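Local structure of apical membrane antigen AMA1 (Toxoplasma gondii ME49, 4YIV) at residues Lys154-Pro158 and Ile170-Ser174; Lys182-Val186 and Trp195-Lys199; Ile37-Leu41 and Met175-Glu179; Phe80-Thr86 and Pro98-Asn104; Cys322-Asp326 and Ile393-Ser397. The protein plays an essential part in host-cell invasion as a microneme protein of the moving junction, the ring formed between the parasite and host plasma membranes. The contacts are given in a common frame with arbitrary orientation. Numbering follows the deposited sequence.

The five contacts fall into two groups within this extracellular part of AMA1. Contacts 1 to 4 touch one another in the larger amino-terminal region: contact 1 meets contact 4 through backbone pairs between I170-S174 and P98-N104, contact 2 meets contact 3 where F198 pairs with M178, and F101 of contact 4 packs on residues of contacts 2 and 3. Contact 5 lies across the chain's centre, its nearest atoms about 17 Å from contact 3. Contacts 1 and 3 are buried; contacts 2, 4 and 5 are partly so. Their chemistry differs too: tyrosines and a glycerol in contact 1, a disulfide in contact 2, one glutamine amide in contact 3, glycine-dependent backbone pairing in contact 4, serine hydroxyls in contact 5.

Contact 1 (Lys154-Pro158 and Ile170-Ser174); sequences KYRYP and ILYVS. With GOL (glycerol), chain K.
A glycerol molecule, probably from the crystallisation liquor, is wedged between the two segments, its O3 hydrogen-bonded to S174 OG at 2.5 Å. Weak bonds add Y172 O at 2.9 Å, S174 N at 3.3 Å and Y155 OH at 3.4 Å from GOL O3. Beside it, Y155 OH and S174 OG lie 2.8 Å apart, with S174 OG near the plane of the tyrosine ring; Y155 OH also bonds R53 O. Residues 155-158 are extended, whereas 170-174 runs extended to L171 and then turns at Y172 (phi/psi -60/-34). The CA atoms are nearest at P158 and L171 (5.7 Å), which are joined by a straight hydrogen bond from L171 N to P158 O (3.0 Å, 176°). This pair follows directly on the antiparallel hairpin of strands 159-162 and 167-170 and extends its pairing by one bond at the open end. With chi1 m, Y157 lays CB against I170 CG2 (3.6 Å), and its ring meets that of Y172 obliquely, centroids 5.6 Å apart and planes at 40°. P158 CD packs on S174 CB (3.6 Å). Hydroxyls and backbone polar groups thus gather at the end where the glycerol binds, while the backbone bond continues the hairpin.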
# COMPACT_ATOMS: atom_id res chain seq x y z
N LYS A 154 -4.78 -10.17 21.64
CA LYS A 154 -4.81 -8.88 20.96
C LYS A 154 -4.05 -8.87 19.62
O LYS A 154 -3.84 -7.80 19.03
CB LYS A 154 -4.26 -7.81 21.86
CG LYS A 154 -5.08 -7.63 23.17
CD LYS A 154 -4.96 -6.22 23.73
CE LYS A 154 -5.62 -6.10 25.10
NZ LYS A 154 -5.51 -4.70 25.63
N TYR A 155 -3.65 -10.06 19.13
CA TYR A 155 -2.94 -10.16 17.85
C TYR A 155 -3.99 -10.18 16.75
O TYR A 155 -4.91 -11.00 16.79
CB TYR A 155 -2.09 -11.44 17.75
CG TYR A 155 -1.15 -11.39 16.56
CD1 TYR A 155 -1.62 -11.64 15.26
CD2 TYR A 155 0.17 -11.03 16.71
CE1 TYR A 155 -0.78 -11.57 14.17
CE2 TYR A 155 1.02 -10.94 15.63
CZ TYR A 155 0.53 -11.20 14.35
OH TYR A 155 1.32 -11.11 13.23
N ARG A 156 -3.87 -9.29 15.78
CA ARG A 156 -4.78 -9.27 14.65
C ARG A 156 -4.05 -9.56 13.33
O ARG A 156 -3.01 -8.95 13.02
CB ARG A 156 -5.50 -7.91 14.58
CG ARG A 156 -6.34 -7.62 15.76
CD ARG A 156 -6.87 -6.21 15.66
NE ARG A 156 -7.86 -5.93 16.69
CZ ARG A 156 -7.59 -5.52 17.93
NH1 ARG A 156 -6.33 -5.35 18.35
NH2 ARG A 156 -8.60 -5.29 18.75
N TYR A 157 -4.58 -10.51 12.56
CA TYR A 157 -3.98 -10.89 11.29
C TYR A 157 -4.22 -9.83 10.22
O TYR A 157 -5.27 -9.16 10.23
CB TYR A 157 -4.58 -12.20 10.79
CG TYR A 157 -4.47 -13.33 11.76
CD1 TYR A 157 -3.24 -13.96 12.00
CD2 TYR A 157 -5.59 -13.79 12.40
CE1 TYR A 157 -3.17 -15.02 12.90
CE2 TYR A 157 -5.54 -14.84 13.28
CZ TYR A 157 -4.33 -15.46 13.53
OH TYR A 157 -4.31 -16.51 14.43
N PRO A 158 -3.27 -9.71 9.28
CA PRO A 158 -3.49 -8.85 8.12
C PRO A 158 -4.50 -9.48 7.15
O PRO A 158 -4.90 -10.65 7.30
CB PRO A 158 -2.09 -8.71 7.52
CG PRO A 158 -1.43 -10.03 7.83
CD PRO A 158 -1.95 -10.39 9.21
N ILE A 170 -8.29 -13.46 5.41
CA ILE A 170 -7.55 -13.25 6.64
C ILE A 170 -6.32 -14.12 6.53
O ILE A 170 -6.44 -15.31 6.33
CB ILE A 170 -8.36 -13.66 7.89
CG1 ILE A 170 -9.66 -12.87 8.00
CG2 ILE A 170 -7.50 -13.46 9.15
CD1 ILE A 170 -9.50 -11.41 7.97
N LEU A 171 -5.14 -13.52 6.66
CA LEU A 171 -3.90 -14.27 6.51
C LEU A 171 -3.33 -14.71 7.85
O LEU A 171 -2.81 -13.90 8.62
CB LEU A 171 -2.85 -13.43 5.78
CG LEU A 171 -3.23 -12.90 4.40
CD1 LEU A 171 -2.02 -12.27 3.76
CD2 LEU A 171 -3.83 -13.99 3.49
N TYR A 172 -3.42 -15.99 8.12
CA TYR A 172 -2.80 -16.59 9.29
C TYR A 172 -1.27 -16.40 9.29
O TYR A 172 -0.68 -16.25 10.35
CB TYR A 172 -3.15 -18.06 9.33
CG TYR A 172 -2.59 -18.78 10.54
CD1 TYR A 172 -3.19 -18.66 11.79
CD2 TYR A 172 -1.45 -19.56 10.44
CE1 TYR A 172 -2.70 -19.31 12.88
CE2 TYR A 172 -0.94 -20.22 11.54
CZ TYR A 172 -1.57 -20.09 12.76
OH TYR A 172 -1.08 -20.73 13.87
N VAL A 173 -0.65 -16.40 8.11
CA VAL A 173 0.77 -16.09 7.99
C VAL A 173 0.90 -14.59 7.76
O VAL A 173 0.49 -14.09 6.74
CB VAL A 173 1.43 -16.86 6.84
CG1 VAL A 173 2.90 -16.50 6.70
CG2 VAL A 173 1.32 -18.34 7.08
N SER A 174 1.46 -13.88 8.74
CA SER A 174 1.59 -12.44 8.66
C SER A 174 2.98 -12.08 8.20
O SER A 174 3.30 -10.92 8.02
CB SER A 174 1.30 -11.81 10.01
OG SER A 174 2.14 -12.44 10.95
C1 GOL K . 1.21 -15.88 15.15
O1 GOL K . -0.09 -15.56 15.62
C2 GOL K . 1.57 -14.96 14.00
O2 GOL K . 2.90 -15.30 13.60
C3 GOL K . 0.60 -15.25 12.88
O3 GOL K . 0.59 -14.21 11.93

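Contact 2 (Lys182-Val186 and Trp195-Lys199); sequences KYCSV and WYCFK
Segments 182-186 and 195-199 run side by side in the same direction, in register with C184 opposite W195 (CA-CA 5.0 Å) and S185 opposite Y196 (4.6 Å). A single parallel beta bridge joins them: S185 N donates to W195 O and C197 N donates to S185 O, both at 2.9 Å and 155°, so that S185 clasps the backbone on both sides of Y196. CA-H...O contacts accompany it, C184 CA to W195 O at 3.2 Å and Y196 CA to S185 O at 3.3 Å. The backbone is extended from C184 onward, and beyond the bridge a water links the two segments, donating to Y183 O (3.0 Å) and accepting from W195 N (2.9 Å).

The disulfide C184-C197 links positions two residues out of register, C184 just before and C197 just after the bridged pair S185/Y196, with SG-SG 2.0 Å and chi3 94°, C184 in the p rotamer and C197 in m. V186 CG2 covers it, 3.9 Å from C197 SG, while C184 CB rests 4.3 Å from W195 CB. The Y196 ring turns to the other side, onto L68, Q70 and F101, and F198 and K199 belong to the strand that pairs with strand 65-68. The covalent S-S bond closes one of the disulfide loops of the N-terminal part of the AMA1 ectodomain and, with the two backbone bonds of the bridge, ties it to the run that includes strand 198-201.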
# COMPACT_ATOMS: atom_id res chain seq x y z
N LYS A 182 20.07 -20.05 4.44
CA LYS A 182 20.06 -20.46 5.84
C LYS A 182 18.63 -20.56 6.41
O LYS A 182 18.38 -21.26 7.38
CB LYS A 182 20.90 -19.46 6.63
CG LYS A 182 20.95 -19.68 8.11
CD LYS A 182 22.17 -18.98 8.68
CE LYS A 182 22.04 -18.83 10.17
NZ LYS A 182 21.70 -20.14 10.83
N TYR A 183 17.68 -19.89 5.75
CA TYR A 183 16.34 -19.65 6.33
C TYR A 183 15.21 -20.25 5.53
O TYR A 183 14.17 -20.57 6.08
CB TYR A 183 16.08 -18.15 6.48
CG TYR A 183 17.12 -17.49 7.32
CD1 TYR A 183 17.26 -17.80 8.67
CD2 TYR A 183 17.99 -16.57 6.76
CE1 TYR A 183 18.23 -17.20 9.45
CE2 TYR A 183 18.97 -15.96 7.53
CZ TYR A 183 19.09 -16.28 8.88
OH TYR A 183 20.08 -15.68 9.64
N CYS A 184 15.39 -20.36 4.21
CA CYS A 184 14.30 -20.81 3.39
C CYS A 184 14.79 -21.29 2.04
O CYS A 184 15.91 -21.00 1.64
CB CYS A 184 13.28 -19.67 3.21
SG CYS A 184 13.93 -18.19 2.40
N SER A 185 13.92 -22.02 1.35
CA SER A 185 14.26 -22.65 0.08
C SER A 185 13.63 -22.00 -1.13
O SER A 185 12.50 -21.47 -1.08
CB SER A 185 13.87 -24.13 0.08
OG SER A 185 12.48 -24.32 0.32
N VAL A 186 14.37 -22.05 -2.23
CA VAL A 186 13.86 -21.62 -3.53
C VAL A 186 13.70 -22.79 -4.45
O VAL A 186 14.69 -23.47 -4.74
CB VAL A 186 14.79 -20.59 -4.19
CG1 VAL A 186 14.31 -20.27 -5.61
CG2 VAL A 186 14.84 -19.37 -3.34
N TRP A 195 10.45 -23.84 5.38
CA TRP A 195 9.88 -22.72 4.65
C TRP A 195 10.50 -22.53 3.27
O TRP A 195 11.72 -22.60 3.08
CB TRP A 195 10.05 -21.43 5.45
CG TRP A 195 9.04 -21.32 6.56
CD1 TRP A 195 9.22 -21.60 7.89
CD2 TRP A 195 7.68 -20.92 6.41
NE1 TRP A 195 8.05 -21.39 8.57
CE2 TRP A 195 7.08 -20.98 7.68
CE3 TRP A 195 6.91 -20.52 5.31
CZ2 TRP A 195 5.75 -20.66 7.89
CZ3 TRP A 195 5.57 -20.21 5.52
CH2 TRP A 195 5.01 -20.27 6.80
N TYR A 196 9.61 -22.24 2.34
CA TYR A 196 9.93 -21.64 1.06
C TYR A 196 10.17 -20.14 1.27
O TYR A 196 9.68 -19.53 2.22
CB TYR A 196 8.81 -21.87 0.04
CG TYR A 196 7.44 -21.50 0.62
CD1 TYR A 196 7.01 -20.17 0.65
CD2 TYR A 196 6.63 -22.47 1.19
CE1 TYR A 196 5.77 -19.84 1.21
CE2 TYR A 196 5.38 -22.15 1.75
CZ TYR A 196 4.96 -20.83 1.77
OH TYR A 196 3.73 -20.54 2.35
N CYS A 197 10.93 -19.56 0.35
CA CYS A 197 11.21 -18.15 0.36
C CYS A 197 10.01 -17.43 -0.25
O CYS A 197 9.24 -18.01 -1.02
CB CYS A 197 12.48 -17.84 -0.43
SG CYS A 197 14.03 -18.48 0.38
N PHE A 198 9.86 -16.16 0.09
CA PHE A 198 8.76 -15.36 -0.44
C PHE A 198 9.10 -13.91 -0.22
O PHE A 198 9.92 -13.58 0.61
CB PHE A 198 7.43 -15.73 0.23
CG PHE A 198 7.48 -15.75 1.74
CD1 PHE A 198 7.20 -14.61 2.48
CD2 PHE A 198 7.75 -16.94 2.43
CE1 PHE A 198 7.25 -14.63 3.87
CE2 PHE A 198 7.78 -16.97 3.82
CZ PHE A 198 7.53 -15.82 4.55
N LYS A 199 8.47 -13.03 -1.00
CA LYS A 199 8.71 -11.60 -0.86
C LYS A 199 7.49 -10.85 -1.43
O LYS A 199 6.74 -11.39 -2.27
CB LYS A 199 9.97 -11.17 -1.61
CG LYS A 199 9.86 -11.30 -3.12
CD LYS A 199 11.15 -10.88 -3.83
CE LYS A 199 11.06 -11.19 -5.33
NZ LYS A 199 12.40 -11.09 -6.00
O HOH W 1 12.79 -23.05 6.93

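Contact 3 (Ile37-Leu41 and Met175-Glu179); sequences IYVDL and MQLME
Q176 dominates this contact, burying 88 Å² and acting as a substitute for a strand partner. Its primary amide meets both backbone groups of one residue: D40 N donates to Q176 OE1 (2.8 Å, 175°) and Q176 NE2 donates to D40 O (2.9 Å, 175°). To do so, the side chain leaves the backbone with chi1 m and a chi2 of 149°, between the usual wells, directed across the gap where V39 and Q176 are nearest (CA-CA 5.9 Å). Both amide atoms have second partners, OE1 in K64 NZ and NE2 in S174 O; K64 NZ also binds I37 O and Y38 O. L41 CD2 lies 3.8 Å from Q176 NE2.

V39 (48 Å²) and L177 (47 Å²) supply the packing beside it. V39 is extended (-118/123) with chi1 t, putting CG2 3.9 Å from L177 CB and 4.1 Å from Q176 CB. L177, chi1 t and chi2 p, places CD2 at the edge of the Y38 ring, 4.4 Å from CE2.

Segment 37-41 is an irregular loop before strand 43-47 in the N-terminal part of the AMA1 ectodomain; it also pairs by backbone bonds with A277 and D279, and the contact joins it to the run that precedes strand 198-201. A single side-chain amide thus satisfies both the N-H and the C=O of D40 in a buried irregular loop, with apolar groups alongside.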
# COMPACT_ATOMS: atom_id res chain seq x y z
N ILE A 37 5.60 -0.40 4.61
CA ILE A 37 4.71 -0.58 3.45
C ILE A 37 5.12 -1.84 2.71
O ILE A 37 4.30 -2.70 2.42
CB ILE A 37 4.79 0.63 2.55
CG1 ILE A 37 4.25 1.86 3.30
CG2 ILE A 37 3.96 0.39 1.26
CD1 ILE A 37 4.47 3.14 2.61
N TYR A 38 6.42 -1.92 2.38
CA TYR A 38 6.90 -3.08 1.67
C TYR A 38 6.77 -4.30 2.57
O TYR A 38 6.09 -5.28 2.23
CB TYR A 38 8.35 -2.84 1.22
CG TYR A 38 8.96 -4.00 0.47
CD1 TYR A 38 8.66 -4.23 -0.86
CD2 TYR A 38 9.87 -4.83 1.09
CE1 TYR A 38 9.24 -5.30 -1.55
CE2 TYR A 38 10.47 -5.87 0.43
CZ TYR A 38 10.15 -6.10 -0.89
OH TYR A 38 10.77 -7.15 -1.54
N VAL A 39 7.39 -4.23 3.74
CA VAL A 39 7.08 -5.12 4.83
C VAL A 39 6.56 -4.31 6.02
O VAL A 39 7.24 -3.40 6.48
CB VAL A 39 8.31 -5.93 5.29
CG1 VAL A 39 7.98 -6.73 6.54
CG2 VAL A 39 8.77 -6.81 4.11
N ASP A 40 5.35 -4.65 6.47
CA ASP A 40 4.66 -3.94 7.55
C ASP A 40 4.68 -4.83 8.77
O ASP A 40 3.98 -5.84 8.81
CB ASP A 40 3.21 -3.60 7.17
CG ASP A 40 2.41 -2.96 8.31
OD1 ASP A 40 2.94 -2.79 9.45
OD2 ASP A 40 1.20 -2.66 8.07
N LEU A 41 5.48 -4.44 9.75
CA LEU A 41 5.56 -5.15 11.06
C LEU A 41 5.72 -4.12 12.18
O LEU A 41 6.70 -4.15 12.94
CB LEU A 41 6.72 -6.14 11.05
CG LEU A 41 6.52 -7.30 10.05
CD1 LEU A 41 7.83 -8.10 9.98
CD2 LEU A 41 5.39 -8.20 10.46
N MET A 175 3.84 -13.08 8.02
CA MET A 175 5.16 -12.81 7.44
C MET A 175 5.00 -12.32 6.02
O MET A 175 4.03 -12.68 5.34
CB MET A 175 6.05 -14.07 7.44
CG MET A 175 6.30 -14.60 8.84
SD MET A 175 7.52 -15.94 8.83
CE MET A 175 6.59 -17.29 8.12
N GLN A 176 5.94 -11.49 5.59
CA GLN A 176 5.89 -10.91 4.24
C GLN A 176 7.16 -11.11 3.39
O GLN A 176 7.12 -11.02 2.15
CB GLN A 176 5.58 -9.44 4.36
CG GLN A 176 4.11 -9.21 4.82
CD GLN A 176 3.98 -7.93 5.65
OE1 GLN A 176 4.08 -6.81 5.13
NE2 GLN A 176 3.87 -8.10 6.96
N LEU A 177 8.29 -11.38 4.06
CA LEU A 177 9.57 -11.56 3.38
C LEU A 177 10.39 -12.60 4.12
O LEU A 177 10.57 -12.50 5.32
CB LEU A 177 10.33 -10.26 3.32
CG LEU A 177 11.73 -10.27 2.68
CD1 LEU A 177 11.63 -10.52 1.25
CD2 LEU A 177 12.42 -8.93 2.87
N MET A 178 10.88 -13.59 3.38
CA MET A 178 11.94 -14.45 3.89
C MET A 178 12.88 -14.80 2.74
O MET A 178 12.42 -15.09 1.62
CB MET A 178 11.37 -15.69 4.54
CG MET A 178 12.09 -15.94 5.87
SD MET A 178 11.88 -17.57 6.57
CE MET A 178 10.17 -17.53 6.59
N GLU A 179 14.18 -14.73 3.02
CA GLU A 179 15.20 -15.00 2.02
C GLU A 179 16.47 -15.52 2.69
O GLU A 179 16.69 -15.28 3.87
CB GLU A 179 15.54 -13.72 1.22
CG GLU A 179 16.25 -12.65 2.03
CD GLU A 179 16.89 -11.51 1.14
OE1 GLU A 179 17.46 -10.57 1.71
OE2 GLU A 179 16.84 -11.55 -0.11

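Contact 4 (Phe80-Thr86 and Pro98-Asn104); sequences FLEDVPT and PGGFNLN
D83 OD1 accepts from N102 ND2 (2.8 Å, 159°) and forms a salt bridge with R112, while N102 OD1 bonds S114 and H169. Around this pair the backbones interlock: N102 N donates to E82 O (3.0 Å), V84 N to N102 O (2.9 Å, 172°), G100 N to D83 O (2.9 Å, 172°) and F101 N to F80 O (2.7 Å). D83-P85 are extended after a turn at F80-L81 (-74/-13, -84/-8). D83 and N102 form a single parallel beta bridge, CA-CA 4.4 Å; F80 and G100 come closer, at 4.1 Å.

Such closeness requires glycine. G100 faces F80 O and E82 O, which a CB would strike, and at G99 (phi 77°) a CB would come within 2.5 Å of D83 O. Beyond, N104 ND2 makes a weak bond to V84 O (3.0 Å) and shares a water with P85 O. P85 CB packs on P98 CG (3.8 Å), and F80 CD2 meets F101 CD2 (4.2 Å), with F80 CB over the F101 ring face.

These loops bracket helix 87-93, which T86 N-caps and P98 touches at Y90 and S93. F80 lies on strands 65-68 and 159-162, F101 meets F198 edge-to-face, and L103 pairs with I170.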
# COMPACT_ATOMS: atom_id res chain seq x y z
N PHE A 80 -0.31 -17.36 -2.44
CA PHE A 80 -0.33 -17.08 -1.00
C PHE A 80 -1.73 -17.02 -0.47
O PHE A 80 -1.93 -17.05 0.74
CB PHE A 80 0.43 -15.79 -0.71
CG PHE A 80 -0.33 -14.50 -0.98
CD1 PHE A 80 -0.77 -14.14 -2.25
CD2 PHE A 80 -0.50 -13.59 0.06
CE1 PHE A 80 -1.42 -12.93 -2.46
CE2 PHE A 80 -1.13 -12.39 -0.14
CZ PHE A 80 -1.59 -12.05 -1.40
N LEU A 81 -2.71 -16.95 -1.37
CA LEU A 81 -4.10 -16.96 -0.93
C LEU A 81 -4.66 -18.39 -0.69
O LEU A 81 -5.75 -18.55 -0.16
CB LEU A 81 -4.95 -16.19 -1.94
CG LEU A 81 -4.64 -14.69 -2.04
CD1 LEU A 81 -5.62 -14.00 -3.02
CD2 LEU A 81 -4.64 -13.98 -0.64
N GLU A 82 -3.90 -19.41 -1.05
CA GLU A 82 -4.27 -20.78 -0.67
C GLU A 82 -4.22 -20.92 0.85
O GLU A 82 -3.43 -20.24 1.53
CB GLU A 82 -3.32 -21.81 -1.33
CG GLU A 82 -3.36 -21.82 -2.85
CD GLU A 82 -4.38 -22.78 -3.43
OE1 GLU A 82 -4.97 -22.44 -4.48
OE2 GLU A 82 -4.59 -23.87 -2.86
N ASP A 83 -5.05 -21.81 1.40
CA ASP A 83 -5.01 -22.19 2.80
C ASP A 83 -3.61 -22.57 3.31
O ASP A 83 -2.84 -23.23 2.58
CB ASP A 83 -5.92 -23.41 3.04
CG ASP A 83 -7.39 -23.04 3.25
OD1 ASP A 83 -7.73 -21.84 3.26
OD2 ASP A 83 -8.21 -23.96 3.41
N VAL A 84 -3.29 -22.19 4.55
CA VAL A 84 -2.18 -22.83 5.25
C VAL A 84 -2.41 -24.35 5.26
O VAL A 84 -3.54 -24.81 5.35
CB VAL A 84 -2.00 -22.32 6.71
CG1 VAL A 84 -1.66 -20.81 6.67
CG2 VAL A 84 -3.24 -22.57 7.54
N PRO A 85 -1.33 -25.11 5.15
CA PRO A 85 -1.46 -26.56 5.00
C PRO A 85 -1.81 -27.23 6.29
O PRO A 85 -1.45 -26.76 7.38
CB PRO A 85 -0.05 -27.00 4.55
CG PRO A 85 0.86 -26.02 5.18
CD PRO A 85 0.08 -24.68 5.09
N THR A 86 -2.51 -28.35 6.19
CA THR A 86 -2.77 -29.19 7.35
C THR A 86 -1.55 -30.06 7.59
O THR A 86 -0.72 -30.18 6.69
CB THR A 86 -3.97 -30.10 7.12
OG1 THR A 86 -3.64 -31.03 6.07
CG2 THR A 86 -5.21 -29.28 6.72
N PRO A 98 3.58 -26.86 1.85
CA PRO A 98 2.78 -26.50 0.69
C PRO A 98 1.73 -25.42 1.08
O PRO A 98 1.80 -24.85 2.17
CB PRO A 98 2.12 -27.83 0.30
CG PRO A 98 1.92 -28.52 1.64
CD PRO A 98 3.05 -28.05 2.55
N GLY A 99 0.79 -25.16 0.19
CA GLY A 99 -0.33 -24.27 0.50
C GLY A 99 0.08 -22.80 0.48
O GLY A 99 1.06 -22.41 -0.19
N GLY A 100 -0.67 -21.96 1.20
CA GLY A 100 -0.38 -20.54 1.24
C GLY A 100 -0.53 -19.97 2.63
O GLY A 100 -0.17 -20.61 3.63
N PHE A 101 -1.05 -18.75 2.69
CA PHE A 101 -1.03 -17.96 3.91
C PHE A 101 -2.41 -17.84 4.55
O PHE A 101 -2.51 -17.37 5.68
CB PHE A 101 -0.52 -16.55 3.64
CG PHE A 101 0.97 -16.43 3.42
CD1 PHE A 101 1.80 -17.52 3.27
CD2 PHE A 101 1.53 -15.17 3.35
CE1 PHE A 101 3.16 -17.34 3.08
CE2 PHE A 101 2.86 -14.98 3.14
CZ PHE A 101 3.69 -16.09 3.02
N ASN A 102 -3.44 -18.20 3.79
CA ASN A 102 -4.82 -18.07 4.23
C ASN A 102 -5.20 -18.86 5.46
O ASN A 102 -4.86 -20.02 5.60
CB ASN A 102 -5.76 -18.42 3.07
CG ASN A 102 -7.20 -18.07 3.35
OD1 ASN A 102 -7.56 -16.90 3.42
ND2 ASN A 102 -8.04 -19.08 3.51
N LEU A 103 -5.94 -18.22 6.36
CA LEU A 103 -6.37 -18.86 7.58
C LEU A 103 -7.35 -19.96 7.18
O LEU A 103 -8.32 -19.72 6.49
CB LEU A 103 -7.03 -17.83 8.48
CG LEU A 103 -7.63 -18.29 9.81
CD1 LEU A 103 -7.44 -17.19 10.84
CD2 LEU A 103 -9.10 -18.58 9.61
N ASN A 104 -7.07 -21.18 7.64
CA ASN A 104 -7.89 -22.34 7.31
C ASN A 104 -8.85 -22.81 8.39
O ASN A 104 -9.51 -23.83 8.23
CB ASN A 104 -7.02 -23.50 6.85
CG ASN A 104 -6.23 -24.12 7.98
OD1 ASN A 104 -6.33 -23.69 9.13
ND2 ASN A 104 -5.45 -25.13 7.67
O HOH W 2 -3.33 -26.25 9.75

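Contact 5 (Cys322-Asp326 and Ile393-Ser397); sequences CLVSD and IQSTS
Two edge strands cross almost perpendicularly here, joining the PAN-type second domain to the small cysteine-rich third domain of AMA1: strand 322-326, outermost in the sheet with 236-242 and 245-248, and strand 392-397, outermost beside 384-389. Their axes approach to 4.7 Å at -92°, with V324 and S395 nearest (CA-CA 5.0 Å). Both backbones are extended.

Hydrogen bonds converge on S395. S325 N donates to S395 O (2.8 Å, 156°), S395 N donates to S325 OG (2.7 Å, 137°), and S395 OG donates to L323 O (2.7 Å). One backbone bond is thus joined by two that use serine hydroxyls, with S395 in chi1 t and S325 in m; S395 OG also bonds Q384 NE2.

Side-chain packing is modest. S325 CB faces T396 CG2 at 4.2 Å. F14 touches L323 and S395, bringing helix 13-16 against both strands.

At the crossing itself, V324 CA makes a CA-H...O contact of 3.3 Å to S395 O.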
# COMPACT_ATOMS: atom_id res chain seq x y z
N CYS A 322 3.53 20.14 -2.05
CA CYS A 322 2.99 20.88 -3.17
C CYS A 322 3.07 20.01 -4.43
O CYS A 322 3.59 18.89 -4.40
CB CYS A 322 3.73 22.21 -3.37
SG CYS A 322 5.52 22.08 -3.70
N LEU A 323 2.53 20.54 -5.52
CA LEU A 323 2.49 19.86 -6.79
C LEU A 323 2.93 20.78 -7.89
O LEU A 323 2.71 22.00 -7.82
CB LEU A 323 1.07 19.37 -7.12
CG LEU A 323 0.37 18.45 -6.13
CD1 LEU A 323 -1.08 18.22 -6.54
CD2 LEU A 323 1.16 17.15 -6.07
N VAL A 324 3.49 20.19 -8.92
CA VAL A 324 3.88 20.92 -10.11
C VAL A 324 3.09 20.32 -11.26
O VAL A 324 3.11 19.11 -11.45
CB VAL A 324 5.40 20.82 -10.36
CG1 VAL A 324 5.79 21.27 -11.79
CG2 VAL A 324 6.15 21.61 -9.30
N SER A 325 2.39 21.17 -12.02
CA SER A 325 1.61 20.71 -13.17
C SER A 325 2.49 20.15 -14.27
O SER A 325 3.52 20.72 -14.61
CB SER A 325 0.77 21.86 -13.75
OG SER A 325 0.22 22.62 -12.70
N ASP A 326 2.06 19.04 -14.86
CA ASP A 326 2.77 18.43 -15.97
C ASP A 326 1.85 17.39 -16.57
O ASP A 326 1.64 16.33 -16.00
CB ASP A 326 4.08 17.78 -15.51
CG ASP A 326 4.80 17.04 -16.63
OD1 ASP A 326 4.31 17.05 -17.78
OD2 ASP A 326 5.86 16.42 -16.36
N ILE A 393 -6.08 23.82 -11.39
CA ILE A 393 -4.91 24.54 -10.91
C ILE A 393 -3.63 24.20 -11.66
O ILE A 393 -3.27 23.02 -11.79
CB ILE A 393 -4.66 24.28 -9.45
CG1 ILE A 393 -5.93 24.63 -8.68
CG2 ILE A 393 -3.44 25.09 -8.97
CD1 ILE A 393 -5.73 24.81 -7.22
N GLN A 394 -2.97 25.25 -12.14
CA GLN A 394 -1.62 25.17 -12.65
C GLN A 394 -0.67 25.60 -11.54
O GLN A 394 -1.03 26.40 -10.67
CB GLN A 394 -1.39 26.05 -13.87
CG GLN A 394 -2.20 25.70 -15.08
CD GLN A 394 -1.70 24.46 -15.79
OE1 GLN A 394 -0.87 24.54 -16.70
NE2 GLN A 394 -2.23 23.30 -15.39
N SER A 395 0.53 25.04 -11.59
CA SER A 395 1.60 25.35 -10.65
C SER A 395 2.89 24.98 -11.34
O SER A 395 3.12 23.81 -11.61
CB SER A 395 1.44 24.57 -9.35
OG SER A 395 2.64 24.61 -8.58
N THR A 396 3.70 25.99 -11.66
CA THR A 396 4.94 25.78 -12.40
C THR A 396 5.96 26.84 -12.03
O THR A 396 5.69 27.72 -11.21
CB THR A 396 4.74 25.83 -13.93
OG1 THR A 396 4.15 27.09 -14.28
CG2 THR A 396 3.85 24.68 -14.42
N SER A 397 7.13 26.72 -12.64
CA SER A 397 8.20 27.69 -12.47
C SER A 397 8.53 28.35 -13.80
O SER A 397 8.70 27.67 -14.82
CB SER A 397 9.45 27.02 -11.89
OG SER A 397 9.40 27.06 -10.48